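Long-range contact in halotolerant alpha-type carbonic anhydrase (dCA II) (Dunaliella salina, PDB 1Y7W), which probably catalyses the reversible hydration of carbon dioxide to bicarbonate at a zinc site that keeps working in high salt: residues A[131-144]-A[269-281]. Sequence-based numbering, arbitrary orientation.
Sequences FHHFLSEHTINGIH and GADVVNNRMIQDL. With ZN (zinc ion), chain D.
His132 gives its ring edge to the backbone of Asn274: ND1 donates to Asn274 O at 2.8 Å, almost perfectly straight (178°) and within the ring plane. With ND1 thus engaged, NE2 at the other side of the ring binds the zinc ion at 2.1 Å, beside His130, His150 and a water. This is the second-shell carbonyl familiar from alpha-type carbonic anhydrases; it fixes the ring's rotation and would be expected to make the imidazole a stronger zinc donor. Glu137 OE1 lies 3.2 Å above the centre of the same ring.

The amide of Asn274 clips onto the strand end like a backbone partner. Its OD1 accepts from His133 N at 2.8 Å while ND2 donates to Phe131 O at 3.1 Å, straddling His132. A chi1 of 63°, which tucks CG between backbone N and carbonyl carbon, turns the amide back to that strand. OD1 also sits over one face of the His133 ring, whose ND1 donates in plane to Val272 O at 2.9 Å; His133 NE2 is held by Gly100 N.

Farther along, Glu137 OE2 takes Arg276 N at 2.9 Å on its anti side, tilted out of the carboxylate plane, and OE1 bonds Thr232 OG1, in the manner of the family's Thr-Glu pair beside the zinc-bound solvent. Water 1 links Glu137 O, Arg276 O and Asn275 ND2. Apolar contacts flank these bonds: Val272 CG1 against the Phe134 ring and Val273 CG1 on Leu135 CB. The Ile278 CG2 methyl packs against Glu137 O.

The 269-281 loop, running from helix 253-266 toward strand 287-289, thereby lies across the end of strand 120-133 and the loop 134-138 leading to strand 139-140, with Phe134 reaching Val260 of that helix and Tyr175 of strand 166-175.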
loop_
_atom_site.group_PDB
_atom_site.type_symbol
_atom_site.label_atom_id
_atom_site.label_comp_id
_atom_site.label_asym_id
_atom_site.label_seq_id
_atom_site.Cartn_x
_atom_site.Cartn_y
_atom_site.Cartn_z
ATOM N N PHE A 131 5.093 0.297 -2.931
ATOM C CA PHE A 131 5.789 0.768 -1.730
ATOM C C PHE A 131 5.930 2.289 -1.633
ATOM O O PHE A 131 5.985 2.989 -2.652
ATOM C CB PHE A 131 7.229 0.218 -1.699
ATOM C CG PHE A 131 7.333 -1.291 -1.644
ATOM C CD1 PHE A 131 7.358 -2.045 -2.813
ATOM C CD2 PHE A 131 7.398 -1.943 -0.411
ATOM C CE1 PHE A 131 7.439 -3.426 -2.739
ATOM C CE2 PHE A 131 7.479 -3.322 -0.309
ATOM C CZ PHE A 131 7.495 -4.076 -1.485
ATOM N N HIS A 132 6.044 2.769 -0.395
ATOM C CA HIS A 132 6.320 4.207 -0.165
ATOM C C HIS A 132 7.632 4.037 0.617
ATOM O O HIS A 132 7.648 3.448 1.706
ATOM C CB HIS A 132 5.178 4.851 0.620
ATOM C CG HIS A 132 3.924 4.951 -0.197
ATOM N ND1 HIS A 132 3.722 5.961 -1.109
ATOM C CD2 HIS A 132 2.887 4.086 -0.358
ATOM C CE1 HIS A 132 2.601 5.736 -1.785
ATOM N NE2 HIS A 132 2.081 4.604 -1.350
ATOM N N HIS A 133 8.720 4.500 -0.018
ATOM C CA HIS A 133 10.067 4.281 0.495
ATOM C C HIS A 133 10.784 5.477 1.107
ATOM O O HIS A 133 10.629 6.615 0.659
ATOM C CB HIS A 133 10.956 3.592 -0.599
ATOM C CG HIS A 133 10.613 3.950 -2.042
ATOM N ND1 HIS A 133 10.960 5.140 -2.642
ATOM C CD2 HIS A 133 9.984 3.225 -3.006
ATOM C CE1 HIS A 133 10.571 5.133 -3.908
ATOM N NE2 HIS A 133 9.975 3.977 -4.153
ATOM N N PHE A 134 11.574 5.153 2.135
ATOM C CA PHE A 134 12.354 6.065 2.950
ATOM C C PHE A 134 11.558 6.796 4.025
ATOM O O PHE A 134 12.061 6.993 5.134
ATOM C CB PHE A 134 13.173 6.983 2.083
ATOM C CG PHE A 134 14.308 6.237 1.426
ATOM C CD1 PHE A 134 15.421 5.829 2.182
ATOM C CD2 PHE A 134 14.205 5.799 0.109
ATOM C CE1 PHE A 134 16.390 4.988 1.600
ATOM C CE2 PHE A 134 15.152 4.976 -0.455
ATOM C CZ PHE A 134 16.240 4.570 0.280
ATOM N N LEU A 135 10.312 7.177 3.730
ATOM C CA LEU A 135 9.476 7.710 4.789
ATOM C C LEU A 135 8.097 7.063 4.569
ATOM O O LEU A 135 7.620 7.107 3.448
ATOM C CB LEU A 135 9.317 9.243 4.702
ATOM C CG LEU A 135 10.510 10.078 5.246
ATOM C CD1 LEU A 135 10.143 11.563 5.130
ATOM C CD2 LEU A 135 10.798 9.655 6.722
ATOM N N SER A 136 7.489 6.512 5.599
ATOM C CA SER A 136 6.161 5.940 5.497
ATOM C C SER A 136 5.088 7.054 5.330
ATOM O O SER A 136 5.330 8.234 5.694
ATOM C CB SER A 136 5.834 5.123 6.750
ATOM O OG SER A 136 5.906 5.949 7.903
ATOM N N GLU A 137 3.937 6.696 4.750
ATOM C CA GLU A 137 2.820 7.652 4.618
ATOM C C GLU A 137 2.095 7.733 5.971
ATOM O O GLU A 137 1.959 8.816 6.572
ATOM C CB GLU A 137 1.882 7.170 3.496
ATOM C CG GLU A 137 2.619 7.204 2.165
ATOM C CD GLU A 137 1.675 7.404 0.975
ATOM O OE1 GLU A 137 0.715 6.615 0.835
ATOM O OE2 GLU A 137 1.900 8.334 0.197
ATOM N N HIS A 138 1.614 6.603 6.485
ATOM C CA HIS A 138 1.015 6.678 7.830
ATOM C C HIS A 138 2.135 6.758 8.881
ATOM O O HIS A 138 3.275 6.376 8.579
ATOM C CB HIS A 138 0.205 5.433 8.192
ATOM C CG HIS A 138 -1.043 5.299 7.391
ATOM N ND1 HIS A 138 -1.044 4.758 6.116
ATOM C CD2 HIS A 138 -2.313 5.716 7.636
ATOM C CE1 HIS A 138 -2.265 4.857 5.610
ATOM N NE2 HIS A 138 -3.049 5.434 6.503
ATOM N N THR A 139 1.801 7.310 10.053
ATOM C CA THR A 139 2.724 7.304 11.186
ATOM C C THR A 139 1.947 6.568 12.288
ATOM O O THR A 139 0.712 6.480 12.224
ATOM C CB THR A 139 3.106 8.728 11.696
ATOM O OG1 THR A 139 1.930 9.501 11.930
ATOM C CG2 THR A 139 4.029 9.429 10.721
ATOM N N ILE A 140 2.660 6.006 13.277
ATOM C CA ILE A 140 2.065 5.306 14.406
ATOM C C ILE A 140 2.632 6.036 15.638
ATOM O O ILE A 140 3.854 6.115 15.833
ATOM C CB ILE A 140 2.462 3.801 14.429
ATOM C CG1 ILE A 140 1.989 3.123 13.122
ATOM C CG2 ILE A 140 1.733 3.098 15.560
ATOM C CD1 ILE A 140 2.385 1.613 13.056
ATOM N N ASN A 141 1.727 6.582 16.437
ATOM C CA ASN A 141 2.096 7.428 17.567
ATOM C C ASN A 141 3.117 8.504 17.167
ATOM O O ASN A 141 4.071 8.808 17.890
ATOM C CB ASN A 141 2.540 6.555 18.761
ATOM C CG ASN A 141 1.442 5.632 19.175
ATOM O OD1 ASN A 141 0.318 6.071 19.339
ATOM N ND2 ASN A 141 1.733 4.349 19.292
ATOM N N GLY A 142 2.891 9.135 16.011
ATOM C CA GLY A 142 3.805 10.184 15.561
ATOM C C GLY A 142 5.128 9.769 14.945
ATOM O O GLY A 142 5.927 10.617 14.569
ATOM N N ILE A 143 5.376 8.465 14.865
ATOM C CA ILE A 143 6.624 7.955 14.325
ATOM C C ILE A 143 6.501 7.415 12.909
ATOM O O ILE A 143 5.556 6.683 12.657
ATOM C CB ILE A 143 7.090 6.805 15.228
ATOM C CG1 ILE A 143 7.269 7.341 16.641
ATOM C CG2 ILE A 143 8.352 6.095 14.681
ATOM C CD1 ILE A 143 8.213 8.467 16.687
ATOM N N HIS A 144 7.439 7.783 12.040
ATOM C CA HIS A 144 7.545 7.278 10.658
ATOM C C HIS A 144 8.372 5.984 10.650
ATOM O O HIS A 144 9.136 5.696 11.616
ATOM C CB HIS A 144 8.250 8.274 9.706
ATOM C CG HIS A 144 7.377 9.423 9.244
ATOM N ND1 HIS A 144 6.578 9.347 8.116
ATOM C CD2 HIS A 144 7.196 10.676 9.750
ATOM C CE1 HIS A 144 5.952 10.506 7.939
ATOM N NE2 HIS A 144 6.313 11.330 8.911
ATOM N N GLY A 269 15.019 12.405 -12.422
ATOM C CA GLY A 269 14.290 13.443 -11.698
ATOM C C GLY A 269 13.201 12.908 -10.767
ATOM O O GLY A 269 12.337 13.645 -10.309
ATOM N N ALA A 270 13.245 11.632 -10.445
ATOM C CA ALA A 270 12.208 11.051 -9.610
ATOM C C ALA A 270 12.426 11.401 -8.146
ATOM O O ALA A 270 13.553 11.706 -7.721
ATOM C CB ALA A 270 12.181 9.515 -9.823
ATOM N N ASP A 271 11.341 11.392 -7.369
ATOM C CA ASP A 271 11.471 11.670 -5.941
ATOM C C ASP A 271 11.738 10.323 -5.302
ATOM O O ASP A 271 10.955 9.360 -5.453
ATOM C CB ASP A 271 10.180 12.272 -5.361
ATOM C CG ASP A 271 9.922 13.689 -5.862
ATOM O OD1 ASP A 271 10.790 14.578 -5.616
ATOM O OD2 ASP A 271 8.872 13.895 -6.511
ATOM N N VAL A 272 12.827 10.252 -4.556
ATOM C CA VAL A 272 13.196 9.008 -3.924
ATOM C C VAL A 272 12.373 8.784 -2.657
ATOM O O VAL A 272 12.246 7.660 -2.215
ATOM C CB VAL A 272 14.690 9.031 -3.594
ATOM C CG1 VAL A 272 15.092 7.780 -2.901
ATOM C CG2 VAL A 272 15.498 9.152 -4.882
ATOM N N VAL A 273 11.840 9.847 -2.062
ATOM C CA VAL A 273 11.039 9.706 -0.838
ATOM C C VAL A 273 9.569 10.008 -1.316
ATOM O O VAL A 273 9.159 11.172 -1.475
ATOM C CB VAL A 273 11.486 10.716 0.254
ATOM C CG1 VAL A 273 10.757 10.406 1.571
ATOM C CG2 VAL A 273 13.032 10.597 0.506
ATOM N N ASN A 274 8.782 8.951 -1.530
ATOM C CA ASN A 274 7.448 9.152 -2.114
ATOM C C ASN A 274 6.248 9.010 -1.202
ATOM O O ASN A 274 5.350 8.155 -1.430
ATOM C CB ASN A 274 7.320 8.195 -3.320
ATOM C CG ASN A 274 7.394 6.726 -2.916
ATOM O OD1 ASN A 274 8.090 6.377 -1.957
ATOM N ND2 ASN A 274 6.696 5.840 -3.667
ATOM N N ASN A 275 6.243 9.784 -0.119
ATOM C CA ASN A 275 5.122 9.785 0.804
ATOM C C ASN A 275 4.312 11.082 0.757
ATOM O O ASN A 275 4.869 12.208 0.714
ATOM C CB ASN A 275 5.587 9.587 2.264
ATOM C CG ASN A 275 6.505 10.731 2.726
ATOM O OD1 ASN A 275 7.428 11.070 2.026
ATOM N ND2 ASN A 275 6.233 11.307 3.877
ATOM N N ARG A 276 2.974 10.923 0.801
ATOM C CA ARG A 276 2.110 12.093 0.901
ATOM C C ARG A 276 2.098 12.452 2.412
ATOM O O ARG A 276 2.099 11.552 3.278
ATOM C CB ARG A 276 0.653 11.776 0.529
ATOM C CG ARG A 276 -0.196 13.042 0.615
ATOM C CD ARG A 276 -1.699 12.649 0.383
ATOM N NE ARG A 276 -2.545 13.832 0.159
ATOM C CZ ARG A 276 -3.868 13.793 0.068
ATOM N NH1 ARG A 276 -4.486 12.618 0.197
ATOM N NH2 ARG A 276 -4.576 14.913 -0.153
ATOM N N MET A 277 2.065 13.742 2.740
ATOM C CA MET A 277 2.019 14.141 4.169
ATOM C C MET A 277 0.726 13.683 4.888
ATOM O O MET A 277 -0.340 13.461 4.251
ATOM C CB MET A 277 2.105 15.662 4.276
ATOM C CG MET A 277 0.992 16.322 3.487
ATOM S SD MET A 277 1.272 18.090 3.161
ATOM C CE MET A 277 1.476 18.655 4.837
ATOM N N ILE A 278 0.776 13.565 6.206
ATOM C CA ILE A 278 -0.424 13.122 6.915
ATOM C C ILE A 278 -1.544 14.182 6.835
ATOM O O ILE A 278 -1.287 15.370 6.674
ATOM C CB ILE A 278 -0.170 12.717 8.402
ATOM C CG1 ILE A 278 0.540 13.821 9.099
ATOM C CG2 ILE A 278 0.625 11.353 8.491
ATOM C CD1 ILE A 278 0.545 13.619 10.609
ATOM N N GLN A 279 -2.778 13.721 6.975
ATOM C CA GLN A 279 -3.972 14.543 6.785
ATOM C C GLN A 279 -4.782 14.668 8.039
ATOM O O GLN A 279 -4.677 13.852 8.934
ATOM C CB GLN A 279 -4.836 13.887 5.689
ATOM C CG GLN A 279 -4.103 13.695 4.342
ATOM C CD GLN A 279 -3.885 14.999 3.605
ATOM O OE1 GLN A 279 -4.818 15.797 3.407
ATOM N NE2 GLN A 279 -2.638 15.255 3.222
ATOM N N ASP A 280 -5.619 15.698 8.079
ATOM C CA ASP A 280 -6.481 15.942 9.199
ATOM C C ASP A 280 -7.507 14.824 9.390
ATOM O O ASP A 280 -8.197 14.504 8.454
ATOM C CB ASP A 280 -7.214 17.243 9.002
ATOM C CG ASP A 280 -8.098 17.579 10.197
ATOM O OD1 ASP A 280 -7.606 17.814 11.324
ATOM O OD2 ASP A 280 -9.306 17.572 10.011
ATOM N N LEU A 281 -7.585 14.245 10.592
ATOM C CA LEU A 281 -8.542 13.162 10.889
ATOM C C LEU A 281 -9.979 13.681 10.781
ATOM O O LEU A 281 -10.918 12.964 10.419
ATOM C CB LEU A 281 -8.293 12.634 12.303
ATOM C CG LEU A 281 -9.082 11.379 12.688
ATOM C CD1 LEU A 281 -8.719 10.263 11.679
ATOM C CD2 LEU A 281 -8.750 10.953 14.107
HETATM ZN ZN ZN D . 0.306 3.602 -1.693
HETATM O O HOH W 1 3.450 11.045 5.572
HETATM O O HOH W 2 -0.532 5.056 -2.609
#